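Local structure of peridinin-chlorophyll A protein (Amphidinium carterae, 2C9E) at residues 13-18 against 82-87; 45-50 against 114-119; 72-77 against 221-226. The protein binds peridinin and chlorophyll a and probably serves as a water-soluble antenna that captures blue-green light. One frame throughout, in Å; residues are numbered along the deposited sequence.

Contact 1: 13-18 against 82-87; sequences ATYPIA and KLMASK. With PID (peridinin), chain F.
Tyr15 reaches from the end of helix 2-18 to loop 82-87, which enters helix 87-102 at Lys87, and carries most of the contact. Its OH donates to Ala85 O, 2.7 Å away, approaching in the carbonyl plane with a C=O...O angle of 155°. Lys87, extended beyond CG, crosses the ring at about a right angle and sets CG over the middle of one face, a CH-pi contact 3.6 Å from the centroid. Met84 comes in obliquely, its CE 3.3 Å from Tyr15 CE1 and its sulfur in a Met-aromatic contact; the same CE meets Ala18 CB at 3.7 Å. With CG anti to the backbone N (chi1 -169°), the phenol is aimed at the loop. An alanine in place of this tyrosine would lose the hydrogen bond and the ring under Lys87 CG, and would probably loosen the hold on the loop. Leu83, Met84 and Ala85 line a peridinin pocket, where pigment O5 donates to Leu83 O and accepts from Ala85 N, 2.9 Å away. Ile17 and Ala18 line a galactolipid pocket. The contact joins helix 2-18 to helix 87-102, whose Phe90 meets the Tyr15 ring edge-to-face, while helix 132-152 packs against Pro16 and Ile17.

Contact 2: 45-50 against 114-119; sequences ALAVEK and TAFPES. With CLA (chlorophyll a), chain B.
CH-pi packing dominates here: the methyl of Ala47, pointing from helix 41-55 toward the loop, rests over the centre of the Phe116 ring, with CB 3.3 Å from the centroid and 11° off the normal. The opposite face is covered by chlorophyll a, whose phytyl atom C5 lies 3.7 Å above the ring plane, so the phenyl is a flat spacer between helix and pigment tail. Phe116 thus lines the pocket of this chlorophyll, and also touches a peridinin; Val48 lines that of the other chlorophyll. Apolar contacts widen the patch. Ala47 CB meets Ala115 CB at 4.1 Å, Val48 CG2 stands obliquely 4.1 Å from Phe116 CE2, and the aliphatic part of Lys50 brushes Ala115 CB through CD. No hydrogen bond links the two segments. Polar ties run instead to nearby residues: Ala115 O accepts from Gln43 NE2 and Pro117 O is bonded to Tyr32 OH. A type II beta turn from Phe116 to Ser119 carries the chain onward, leaving Glu118 at the N-cap position. The loop lies between helix 106-111 and helix 119-128 and leans on helix 41-55, which in turn meets helix 234-251 through Val48 and Glu49.

Contact 3: 72-77 against 221-226; sequences KALDSA and GIDKTL. With MG (magnesium ion), chain L; PID (peridinin), chain F.
The carboxylates of Asp75 and Asp223, their planes 67° apart, face one magnesium ion. That of Asp223 chelates it with both oxygens, OD1 at 2.5 Å and OD2 at 2.6 Å from MG, while Leu74 CB lies over one face of the group, 3.7 Å from Asp223 CG. Asp75 binds with one oxygen, OD1 standing 2.5 Å from MG, and approaches Asp223 at about a right angle. Asp75 OD1 and Asp223 OD2 are only 3.1 Å apart, a like-charged pair that the metal bridges; the cation is likely to favour keeping both ionised. Ser71 completes the protein ligands through OG and its carbonyl O, and Lys78 NZ adds a hydrogen bond to Asp223 OD2, which would probably add a second positive charge beside that oxygen. The two helices run antiparallel, the segment axes 9.6 Å apart at 156°, and the ion bridges them, joining the two sequence-related halves of the protein, since 72-77 and 221-226 belong to separate copies of the peridinin-chlorophyll-binding family sequence. Beside the ion the interface turns apolar. Leu74, with CG anti to its carbonyl carbon, splits its methyls: CD1 lies 3.5 Å from Asp223 CA and also meets Ile222 CG2 and Leu226 CD1, whereas CD2 sits 3.3 Å from the peridinin acetate oxygen O7. Ala73 and Ala77, one turn apart, both touch CM7 of the peridinin end ring with their CB atoms. On the far helix Ile222 and Leu226 extend to a chlorophyll a, and Thr225 OG1 donates to Gly221 O from above the carbonyl plane.

From the N terminus, helix 2-18 brings in the first half of contact 1, which closes when the chain returns at 82-87. Before that return, the chain has passed 45-50 and 72-77, so contact 2, closing at 114-119, and contact 3, closing far later at 221-226, both cross contact 1 and also each other. Contacts 1 and 2 stay within the N-terminal half of the protein; contact 3 ties it to the C-terminal half. Contacts 1 and 3 touch, with Ser76 OG probably hydrogen-bonded to Ser86 N, and share one peridinin. Contact 2 stands apart, its nearest atoms about 15 Å from either, and lies across the chain's centre from contact 3.

Contact 1: 13-18 against 82-87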
loop_
_atom_site.group_PDB
_atom_site.type_symbol
_atom_site.label_atom_id
_atom_site.label_comp_id
_atom_site.label_asym_id
_atom_site.label_seq_id
_atom_site.Cartn_x
_atom_site.Cartn_y
_atom_site.Cartn_z
ATOM N N ALA A 13 3.774 17.296 -18.820
ATOM C CA ALA A 13 5.032 16.703 -19.171
ATOM C C ALA A 13 5.094 15.182 -19.078
ATOM O O ALA A 13 5.860 14.536 -19.820
ATOM C CB ALA A 13 6.145 17.339 -18.293
ATOM N N THR A 14 4.273 14.613 -18.189
ATOM C CA THR A 14 4.334 13.191 -17.914
ATOM C C THR A 14 3.313 12.275 -18.563
ATOM O O THR A 14 3.587 11.067 -18.769
ATOM C CB THR A 14 4.293 12.973 -16.404
ATOM O OG1 THR A 14 3.157 13.648 -15.846
ATOM C CG2 THR A 14 5.535 13.532 -15.765
ATOM N N TYR A 15 2.153 12.843 -18.904
ATOM C CA TYR A 15 1.086 12.069 -19.495
ATOM C C TYR A 15 1.567 11.294 -20.703
ATOM O O TYR A 15 1.295 10.112 -20.801
ATOM C CB TYR A 15 -0.110 12.963 -19.882
ATOM C CG TYR A 15 -1.326 12.153 -20.239
ATOM C CD1 TYR A 15 -2.153 11.617 -19.240
ATOM C CD2 TYR A 15 -1.615 11.837 -21.573
ATOM C CE1 TYR A 15 -3.228 10.793 -19.553
ATOM C CE2 TYR A 15 -2.696 11.001 -21.904
ATOM C CZ TYR A 15 -3.501 10.484 -20.894
ATOM O OH TYR A 15 -4.564 9.655 -21.222
ATOM N N PRO A 16 2.307 11.932 -21.634
ATOM C CA PRO A 16 2.782 11.186 -22.828
ATOM C C PRO A 16 3.736 10.044 -22.486
ATOM O O PRO A 16 3.804 9.034 -23.188
ATOM C CB PRO A 16 3.473 12.274 -23.690
ATOM C CG PRO A 16 2.836 13.536 -23.252
ATOM C CD PRO A 16 2.717 13.350 -21.723
ATOM N N ILE A 17 4.509 10.207 -21.419
ATOM C CA ILE A 17 5.413 9.128 -20.994
ATOM C C ILE A 17 4.555 8.022 -20.377
ATOM O O ILE A 17 4.778 6.829 -20.619
ATOM C CB ILE A 17 6.429 9.649 -19.937
ATOM C CG1 ILE A 17 7.305 10.737 -20.593
ATOM C CG2 ILE A 17 7.210 8.443 -19.312
ATOM C CD1 ILE A 17 8.292 11.474 -19.640
ATOM N N ALA A 18 3.581 8.428 -19.559
ATOM C CA ALA A 18 2.653 7.485 -18.934
ATOM C C ALA A 18 1.938 6.600 -19.993
ATOM O O ALA A 18 1.757 5.372 -19.804
ATOM C CB ALA A 18 1.623 8.263 -18.127
ATOM N N LYS A 82 -4.527 -0.714 -21.899
ATOM C CA LYS A 82 -3.331 -0.058 -21.362
ATOM C C LYS A 82 -3.526 0.459 -19.917
ATOM O O LYS A 82 -2.575 0.948 -19.295
ATOM C CB LYS A 82 -2.950 1.127 -22.271
ATOM C CG LYS A 82 -2.194 0.749 -23.554
ATOM C CD LYS A 82 -2.272 1.848 -24.621
ATOM C CE LYS A 82 -1.705 3.208 -24.176
ATOM N NZ LYS A 82 -2.362 4.400 -24.861
ATOM N N LEU A 83 -4.725 0.326 -19.358
ATOM C CA LEU A 83 -4.996 0.843 -17.997
ATOM C C LEU A 83 -4.584 2.312 -17.904
ATOM O O LEU A 83 -4.083 2.772 -16.889
ATOM C CB LEU A 83 -4.222 0.033 -16.949
ATOM C CG LEU A 83 -4.631 -1.447 -16.903
ATOM C CD1 LEU A 83 -3.774 -2.174 -15.901
ATOM C CD2 LEU A 83 -6.112 -1.578 -16.533
ATOM N N MET A 84 -4.841 3.059 -18.965
ATOM C CA MET A 84 -4.430 4.443 -19.028
ATOM C C MET A 84 -5.561 5.409 -18.675
ATOM O O MET A 84 -6.601 5.459 -19.352
ATOM C CB MET A 84 -3.874 4.687 -20.444
ATOM C CG MET A 84 -3.069 5.953 -20.662
ATOM S SD MET A 84 -1.683 6.095 -19.528
ATOM C CE MET A 84 -1.976 7.779 -18.953
ATOM N N ALA A 85 -5.370 6.175 -17.603
ATOM C CA ALA A 85 -6.409 7.132 -17.183
ATOM C C ALA A 85 -6.556 8.246 -18.187
ATOM O O ALA A 85 -5.708 8.409 -19.057
ATOM C CB ALA A 85 -6.064 7.748 -15.805
ATOM N N SER A 86 -7.599 9.054 -18.000
ATOM C CA SER A 86 -7.885 10.212 -18.862
ATOM C C SER A 86 -6.901 11.343 -18.498
ATOM O O SER A 86 -6.351 11.345 -17.394
ATOM C CB SER A 86 -9.388 10.623 -18.682
ATOM O OG SER A 86 -9.723 11.338 -17.496
ATOM N N LYS A 87 -6.640 12.278 -19.418
ATOM C CA LYS A 87 -5.717 13.370 -19.097
ATOM C C LYS A 87 -6.306 14.137 -17.895
ATOM O O LYS A 87 -5.598 14.674 -17.031
ATOM C CB LYS A 87 -5.568 14.347 -20.282
ATOM C CG LYS A 87 -4.774 13.851 -21.499
ATOM C CD LYS A 87 -4.581 14.937 -22.595
ATOM C CE LYS A 87 -3.681 14.440 -23.740
ATOM N NZ LYS A 87 -3.430 15.498 -24.773
HETATM C C1 PID F . 11.004 17.321 -1.570
HETATM C C2 PID F . 11.878 18.214 -0.682
HETATM C C3 PID F . 11.284 18.291 0.728
HETATM C C4 PID F . 9.889 18.912 0.622
HETATM C C5 PID F . 8.888 18.024 -0.126
HETATM C C6 PID F . 9.491 17.279 -1.334
HETATM C C7 PID F . 8.573 16.941 -2.335
HETATM C C8 PID F . 8.388 15.675 -2.898
HETATM C C9 PID F . 7.440 15.363 -3.877
HETATM C C10 PID F . 6.512 16.212 -4.471
HETATM C C11 PID F . 7.185 14.147 -4.366
HETATM C C12 PID F . 6.152 14.204 -5.213
HETATM C C13 PID F . 5.607 13.114 -5.895
HETATM C C14 PID F . 4.526 13.124 -6.780
HETATM C C15 PID F . 4.113 11.925 -7.367
HETATM C C16 PID F . 3.044 11.769 -8.249
HETATM C C17 PID F . 2.698 10.522 -8.771
HETATM C C18 PID F . 1.607 10.354 -9.624
HETATM C C19 PID F . 1.207 9.127 -10.152
HETATM C C20 PID F . 0.069 9.066 -10.960
HETATM C C21 PID F . -0.474 7.909 -11.520
HETATM C C22 PID F . -1.641 7.994 -12.281
HETATM C C23 PID F . -2.210 6.940 -12.802
HETATM C C24 PID F . -2.800 5.861 -13.248
HETATM C C25 PID F . -3.819 5.073 -12.410
HETATM C C26 PID F . -3.313 3.632 -12.275
HETATM C C27 PID F . -2.959 2.994 -13.624
HETATM C C28 PID F . -1.973 3.847 -14.433
HETATM C C29 PID F . -2.474 5.284 -14.627
HETATM C C30 PID F . -3.072 0.676 -13.099
HETATM C C31 PID F . -2.415 -0.693 -12.908
HETATM C CM1 PID F . 11.567 17.111 -2.977
HETATM C CM2 PID F . 7.737 18.940 -0.556
HETATM C CM3 PID F . 8.340 17.023 0.894
HETATM C CM4 PID F . 3.784 14.427 -7.096
HETATM C CM5 PID F . 0.168 6.537 -11.283
HETATM C CM6 PID F . -3.935 5.645 -10.994
HETATM C CM7 PID F . -5.202 5.119 -13.062
HETATM C CM8 PID F . -1.397 6.121 -15.325
HETATM O O1 PID F . 10.364 16.198 -0.956
HETATM O O2 PID F . 12.093 19.120 1.569
HETATM O O3 PID F . 6.401 17.419 -4.263
HETATM O O4 PID F . 5.705 15.492 -5.307
HETATM O O5 PID F . -3.692 5.275 -15.384
HETATM O O6 PID F . -2.283 1.757 -13.346
HETATM O O7 PID F . -4.297 0.775 -13.096
#

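Contact 2: 45-50 against 114-119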
loop_
_atom_site.group_PDB
_atom_site.type_symbol
_atom_site.label_atom_id
_atom_site.label_comp_id
_atom_site.label_asym_id
_atom_site.label_seq_id
_atom_site.Cartn_x
_atom_site.Cartn_y
_atom_site.Cartn_z
ATOM N N ALA A 45 12.342 -3.726 5.095
ATOM C CA ALA A 45 11.334 -3.664 6.187
ATOM C C ALA A 45 11.346 -2.283 6.887
ATOM O O ALA A 45 10.271 -1.716 7.226
ATOM C CB ALA A 45 11.592 -4.848 7.226
ATOM N N LEU A 46 12.547 -1.722 7.085
ATOM C CA LEU A 46 12.667 -0.383 7.681
ATOM C C LEU A 46 12.037 0.647 6.732
ATOM O O LEU A 46 11.352 1.580 7.172
ATOM C CB LEU A 46 14.139 -0.005 7.896
ATOM C CG LEU A 46 14.430 1.406 8.417
ATOM C CD1 LEU A 46 13.622 1.710 9.728
ATOM C CD2 LEU A 46 15.940 1.493 8.715
ATOM N N ALA A 47 12.243 0.478 5.433
ATOM C CA ALA A 47 11.648 1.421 4.479
ATOM C C ALA A 47 10.145 1.434 4.598
ATOM O O ALA A 47 9.509 2.469 4.547
ATOM C CB ALA A 47 12.044 1.060 3.058
ATOM N N VAL A 48 9.555 0.266 4.749
ATOM C CA VAL A 48 8.095 0.205 4.851
ATOM C C VAL A 48 7.655 0.915 6.136
ATOM O O VAL A 48 6.634 1.623 6.152
ATOM C CB VAL A 48 7.637 -1.225 4.851
ATOM C CG1 VAL A 48 6.174 -1.330 5.331
ATOM C CG2 VAL A 48 7.808 -1.771 3.484
ATOM N N GLU A 49 8.428 0.711 7.202
ATOM C CA GLU A 49 8.153 1.373 8.448
ATOM C C GLU A 49 8.187 2.919 8.233
ATOM O O GLU A 49 7.365 3.650 8.780
ATOM C CB GLU A 49 9.216 1.009 9.504
ATOM C CG GLU A 49 8.936 1.635 10.837
ATOM C CD GLU A 49 10.124 1.614 11.791
ATOM O OE1 GLU A 49 10.840 0.599 11.868
ATOM O OE2 GLU A 49 10.318 2.625 12.500
ATOM N N LYS A 50 9.142 3.414 7.466
ATOM C CA LYS A 50 9.229 4.863 7.247
ATOM C C LYS A 50 8.088 5.315 6.368
ATOM O O LYS A 50 7.511 6.396 6.551
ATOM C CB LYS A 50 10.598 5.217 6.634
ATOM C CG LYS A 50 11.746 4.939 7.615
ATOM C CD LYS A 50 13.078 5.129 6.999
ATOM C CE LYS A 50 14.101 5.409 8.068
ATOM N NZ LYS A 50 13.600 6.476 9.044
ATOM N N THR A 114 15.662 7.683 -0.580
ATOM C CA THR A 114 16.804 6.786 -0.391
ATOM C C THR A 114 16.506 5.649 0.578
ATOM O O THR A 114 17.414 4.921 0.971
ATOM C CB THR A 114 18.034 7.588 0.183
ATOM O OG1 THR A 114 17.700 8.114 1.482
ATOM C CG2 THR A 114 18.361 8.788 -0.686
ATOM N N ALA A 115 15.262 5.484 0.984
ATOM C CA ALA A 115 14.954 4.439 1.937
ATOM C C ALA A 115 14.859 3.005 1.408
ATOM O O ALA A 115 15.326 2.063 2.059
ATOM C CB ALA A 115 13.686 4.808 2.682
ATOM N N PHE A 116 14.285 2.812 0.237
ATOM C CA PHE A 116 14.148 1.448 -0.294
ATOM C C PHE A 116 15.416 0.898 -0.956
ATOM O O PHE A 116 16.123 1.609 -1.617
ATOM C CB PHE A 116 12.966 1.374 -1.294
ATOM C CG PHE A 116 11.627 1.366 -0.616
ATOM C CD1 PHE A 116 10.970 2.557 -0.326
ATOM C CD2 PHE A 116 11.092 0.170 -0.145
ATOM C CE1 PHE A 116 9.802 2.555 0.443
ATOM C CE2 PHE A 116 9.944 0.145 0.615
ATOM C CZ PHE A 116 9.288 1.323 0.923
ATOM N N PRO A 117 15.730 -0.384 -0.747
ATOM C CA PRO A 117 16.943 -0.940 -1.371
ATOM C C PRO A 117 17.011 -0.955 -2.885
ATOM O O PRO A 117 16.046 -1.322 -3.578
ATOM C CB PRO A 117 17.014 -2.362 -0.808
ATOM C CG PRO A 117 15.594 -2.661 -0.444
ATOM C CD PRO A 117 15.178 -1.348 0.215
ATOM N N GLU A 118 18.165 -0.534 -3.381
ATOM C CA GLU A 118 18.459 -0.510 -4.800
ATOM C C GLU A 118 17.429 0.200 -5.668
ATOM O O GLU A 118 17.129 -0.218 -6.795
ATOM C CB GLU A 118 18.641 -1.928 -5.287
ATOM C CG GLU A 118 20.001 -2.145 -5.863
ATOM C CD GLU A 118 20.919 -2.907 -4.920
ATOM O OE1 GLU A 118 20.796 -4.166 -4.868
ATOM O OE2 GLU A 118 21.751 -2.249 -4.231
ATOM N N SER A 119 16.889 1.282 -5.155
ATOM C CA SER A 119 15.906 2.014 -5.940
ATOM C C SER A 119 16.618 2.729 -7.104
ATOM O O SER A 119 15.962 3.170 -8.044
ATOM C CB SER A 119 15.163 3.003 -5.052
ATOM O OG SER A 119 16.036 4.047 -4.714
HETATM MG MG CLA B . 1.233 6.298 -6.612
HETATM C CHA CLA B . 4.541 7.596 -6.442
HETATM C CHB CLA B . 2.242 4.315 -9.349
HETATM C CHC CLA B . -1.517 4.223 -6.242
HETATM C CHD CLA B . 0.610 7.750 -3.507
HETATM N NA CLA B . 3.180 5.971 -7.676
HETATM C C1A CLA B . 4.361 6.705 -7.493
HETATM C C2A CLA B . 5.350 6.391 -8.619
HETATM C C3A CLA B . 4.563 5.484 -9.581
HETATM C C4A CLA B . 3.250 5.196 -8.862
HETATM C CMA CLA B . 4.331 6.236 -10.952
HETATM C CAA CLA B . 6.613 5.650 -8.185
HETATM C CBA CLA B . 6.274 4.409 -7.389
HETATM C CGA CLA B . 7.493 3.574 -7.079
HETATM O O1A CLA B . 8.443 4.089 -6.479
HETATM O O2A CLA B . 7.577 2.284 -7.446
HETATM N NB CLA B . 0.429 4.672 -7.694
HETATM C C1B CLA B . 0.975 4.078 -8.816
HETATM C C2B CLA B . -0.012 3.167 -9.364
HETATM C C3B CLA B . -1.081 3.148 -8.512
HETATM C C4B CLA B . -0.749 4.012 -7.395
HETATM C CMB CLA B . 0.040 2.350 -10.681
HETATM C CAB CLA B . -2.258 2.363 -8.924
HETATM C CBB CLA B . -3.447 2.379 -8.182
HETATM N NC CLA B . -0.188 6.037 -5.147
HETATM C C1C CLA B . -1.260 5.152 -5.209
HETATM C C2C CLA B . -2.115 5.370 -4.051
HETATM C C3C CLA B . -1.534 6.354 -3.294
HETATM C C4C CLA B . -0.325 6.801 -3.989
HETATM C CMC CLA B . -3.504 4.674 -3.794
HETATM C CAC CLA B . -2.108 6.878 -1.990
HETATM C CBC CLA B . -2.652 8.301 -2.168
HETATM N ND CLA B . 2.298 7.358 -5.209
HETATM C C1D CLA B . 1.869 8.020 -4.088
HETATM C C2D CLA B . 2.896 8.937 -3.614
HETATM C C3D CLA B . 3.931 8.806 -4.474
HETATM C C4D CLA B . 3.549 7.857 -5.476
HETATM C CMD CLA B . 2.891 9.879 -2.405
HETATM C CAD CLA B . 5.273 9.232 -4.793
HETATM O OBD CLA B . 5.929 10.198 -4.386
HETATM C CBD CLA B . 5.812 8.256 -5.868
HETATM C CGD CLA B . 6.562 9.010 -6.935
HETATM O O1D CLA B . 5.960 9.433 -7.946
HETATM O O2D CLA B . 7.901 9.211 -6.769
HETATM C CED CLA B . 8.668 9.967 -7.645
HETATM C C1 CLA B . 8.602 1.461 -6.815
HETATM C C2 CLA B . 8.193 1.160 -5.460
HETATM C C3 CLA B . 8.873 1.459 -4.308
HETATM C C4 CLA B . 10.220 2.155 -4.323
HETATM C C5 CLA B . 8.390 1.095 -2.923
HETATM C C6 CLA B . 7.012 0.384 -2.895
HETATM C C7 CLA B . 6.665 -0.056 -1.471
HETATM C C8 CLA B . 5.332 -0.786 -1.372
HETATM C C9 CLA B . 4.152 0.167 -1.639
HETATM C C10 CLA B . 5.246 -1.498 -0.022
HETATM C C11 CLA B . 4.037 -2.424 0.110
HETATM C C12 CLA B . 3.906 -3.164 1.478
HETATM C C13 CLA B . 2.637 -4.057 1.550
HETATM C C14 CLA B . 2.383 -4.569 2.953
HETATM C C15 CLA B . 2.762 -5.238 0.572
HETATM C C16 CLA B . 1.503 -6.076 0.465
HETATM C C17 CLA B . 1.681 -7.112 -0.592
HETATM C C18 CLA B . 0.482 -8.051 -0.793
HETATM C C19 CLA B . 0.228 -8.980 0.370
HETATM C C20 CLA B . 0.670 -8.854 -2.050
HETATM O O HOH W 1 0.063 7.774 -7.751
#

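Contact 3: 72-77 against 221-226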
loop_
_atom_site.group_PDB
_atom_site.type_symbol
_atom_site.label_atom_id
_atom_site.label_comp_id
_atom_site.label_asym_id
_atom_site.label_seq_id
_atom_site.Cartn_x
_atom_site.Cartn_y
_atom_site.Cartn_z
ATOM N N LYS A 72 -11.086 7.468 -8.723
ATOM C CA LYS A 72 -11.790 8.011 -9.848
ATOM C C LYS A 72 -10.991 7.788 -11.127
ATOM O O LYS A 72 -11.569 7.555 -12.202
ATOM C CB LYS A 72 -12.067 9.496 -9.656
ATOM C CG LYS A 72 -12.774 10.135 -10.853
ATOM C CD LYS A 72 -12.991 11.626 -10.603
ATOM C CE LYS A 72 -13.807 12.278 -11.735
ATOM N NZ LYS A 72 -14.982 11.405 -12.026
ATOM N N ALA A 73 -9.666 7.826 -11.031
ATOM C CA ALA A 73 -8.902 7.666 -12.250
ATOM C C ALA A 73 -8.962 6.230 -12.724
ATOM O O ALA A 73 -8.938 5.970 -13.939
ATOM C CB ALA A 73 -7.465 8.128 -12.046
ATOM N N LEU A 74 -9.070 5.297 -11.788
ATOM C CA LEU A 74 -9.142 3.875 -12.161
ATOM C C LEU A 74 -10.440 3.626 -12.969
ATOM O O LEU A 74 -10.453 2.860 -13.941
ATOM C CB LEU A 74 -9.088 2.983 -10.906
ATOM C CG LEU A 74 -7.682 2.881 -10.279
ATOM C CD1 LEU A 74 -7.771 2.208 -8.920
ATOM C CD2 LEU A 74 -6.766 2.037 -11.243
ATOM N N ASP A 75 -11.520 4.291 -12.575
ATOM C CA ASP A 75 -12.785 4.178 -13.311
ATOM C C ASP A 75 -12.566 4.348 -14.835
ATOM O O ASP A 75 -13.190 3.650 -15.622
ATOM C CB ASP A 75 -13.791 5.224 -12.811
ATOM C CG ASP A 75 -14.343 4.905 -11.407
ATOM O OD1 ASP A 75 -14.286 3.733 -10.942
ATOM O OD2 ASP A 75 -14.870 5.835 -10.758
ATOM N N SER A 76 -11.684 5.259 -15.252
ATOM C CA SER A 76 -11.432 5.439 -16.691
ATOM C C SER A 76 -10.315 4.532 -17.227
ATOM O O SER A 76 -10.336 4.093 -18.392
ATOM C CB SER A 76 -11.104 6.923 -17.030
ATOM O OG SER A 76 -9.923 7.427 -16.391
ATOM N N ALA A 77 -9.350 4.213 -16.373
ATOM C CA ALA A 77 -8.230 3.399 -16.797
ATOM C C ALA A 77 -8.601 1.963 -17.026
ATOM O O ALA A 77 -8.190 1.359 -18.011
ATOM C CB ALA A 77 -7.114 3.476 -15.746
ATOM N N GLY A 221 -9.494 -4.813 -9.030
ATOM C CA GLY A 221 -9.277 -5.224 -7.654
ATOM C C GLY A 221 -8.713 -4.063 -6.848
ATOM O O GLY A 221 -9.145 -3.790 -5.726
ATOM N N ILE A 222 -7.745 -3.355 -7.424
ATOM C CA ILE A 222 -7.149 -2.226 -6.693
ATOM C C ILE A 222 -8.211 -1.180 -6.428
ATOM O O ILE A 222 -8.285 -0.595 -5.338
ATOM C CB ILE A 222 -6.031 -1.541 -7.491
ATOM C CG1 ILE A 222 -4.862 -2.533 -7.718
ATOM C CG2 ILE A 222 -5.606 -0.238 -6.776
ATOM C CD1 ILE A 222 -4.238 -3.086 -6.406
ATOM N N ASP A 223 -9.017 -0.928 -7.455
ATOM C CA ASP A 223 -10.061 0.064 -7.358
ATOM C C ASP A 223 -11.056 -0.299 -6.266
ATOM O O ASP A 223 -11.411 0.554 -5.454
ATOM C CB ASP A 223 -10.783 0.195 -8.696
ATOM C CG ASP A 223 -11.637 1.419 -8.745
ATOM O OD1 ASP A 223 -11.361 2.306 -7.910
ATOM O OD2 ASP A 223 -12.556 1.514 -9.591
ATOM N N LYS A 224 -11.504 -1.559 -6.239
ATOM C CA LYS A 224 -12.456 -1.980 -5.213
ATOM C C LYS A 224 -11.851 -1.853 -3.841
ATOM O O LYS A 224 -12.561 -1.569 -2.862
ATOM C CB LYS A 224 -12.906 -3.433 -5.452
ATOM C CG LYS A 224 -14.133 -3.583 -6.425
ATOM C CD LYS A 224 -14.438 -5.036 -6.667
ATOM C CE LYS A 224 -15.678 -5.211 -7.543
ATOM N NZ LYS A 224 -15.575 -4.421 -8.835
ATOM N N THR A 225 -10.536 -2.092 -3.753
ATOM C CA THR A 225 -9.845 -2.011 -2.465
ATOM C C THR A 225 -9.805 -0.560 -1.977
ATOM O O THR A 225 -9.999 -0.267 -0.790
ATOM C CB THR A 225 -8.406 -2.595 -2.618
ATOM O OG1 THR A 225 -8.505 -3.970 -2.990
ATOM C CG2 THR A 225 -7.628 -2.537 -1.335
ATOM N N LEU A 226 -9.514 0.365 -2.884
ATOM C CA LEU A 226 -9.491 1.755 -2.500
ATOM C C LEU A 226 -10.916 2.166 -2.070
ATOM O O LEU A 226 -11.097 2.818 -1.077
ATOM C CB LEU A 226 -9.017 2.611 -3.681
ATOM C CG LEU A 226 -7.567 2.405 -4.089
ATOM C CD1 LEU A 226 -7.166 3.623 -4.954
ATOM C CD2 LEU A 226 -6.650 2.264 -2.825
HETATM MG MG MG L . -13.216 3.828 -8.676
HETATM C C1 PID F . 11.004 17.321 -1.570
HETATM C C2 PID F . 11.878 18.214 -0.682
HETATM C C3 PID F . 11.284 18.291 0.728
HETATM C C4 PID F . 9.889 18.912 0.622
HETATM C C5 PID F . 8.888 18.024 -0.126
HETATM C C6 PID F . 9.491 17.279 -1.334
HETATM C C7 PID F . 8.573 16.941 -2.335
HETATM C C8 PID F . 8.388 15.675 -2.898
HETATM C C9 PID F . 7.440 15.363 -3.877
HETATM C C10 PID F . 6.512 16.212 -4.471
HETATM C C11 PID F . 7.185 14.147 -4.366
HETATM C C12 PID F . 6.152 14.204 -5.213
HETATM C C13 PID F . 5.607 13.114 -5.895
HETATM C C14 PID F . 4.526 13.124 -6.780
HETATM C C15 PID F . 4.113 11.925 -7.367
HETATM C C16 PID F . 3.044 11.769 -8.249
HETATM C C17 PID F . 2.698 10.522 -8.771
HETATM C C18 PID F . 1.607 10.354 -9.624
HETATM C C19 PID F . 1.207 9.127 -10.152
HETATM C C20 PID F . 0.069 9.066 -10.960
HETATM C C21 PID F . -0.474 7.909 -11.520
HETATM C C22 PID F . -1.641 7.994 -12.281
HETATM C C23 PID F . -2.210 6.940 -12.802
HETATM C C24 PID F . -2.800 5.861 -13.248
HETATM C C25 PID F . -3.819 5.073 -12.410
HETATM C C26 PID F . -3.313 3.632 -12.275
HETATM C C27 PID F . -2.959 2.994 -13.624
HETATM C C28 PID F . -1.973 3.847 -14.433
HETATM C C29 PID F . -2.474 5.284 -14.627
HETATM C C30 PID F . -3.072 0.676 -13.099
HETATM C C31 PID F . -2.415 -0.693 -12.908
HETATM C CM1 PID F . 11.567 17.111 -2.977
HETATM C CM2 PID F . 7.737 18.940 -0.556
HETATM C CM3 PID F . 8.340 17.023 0.894
HETATM C CM4 PID F . 3.784 14.427 -7.096
HETATM C CM5 PID F . 0.168 6.537 -11.283
HETATM C CM6 PID F . -3.935 5.645 -10.994
HETATM C CM7 PID F . -5.202 5.119 -13.062
HETATM C CM8 PID F . -1.397 6.121 -15.325
HETATM O O1 PID F . 10.364 16.198 -0.956
HETATM O O2 PID F . 12.093 19.120 1.569
HETATM O O3 PID F . 6.401 17.419 -4.263
HETATM O O4 PID F . 5.705 15.492 -5.307
HETATM O O5 PID F . -3.692 5.275 -15.384
HETATM O O6 PID F . -2.283 1.757 -13.346
HETATM O O7 PID F . -4.297 0.775 -13.096
#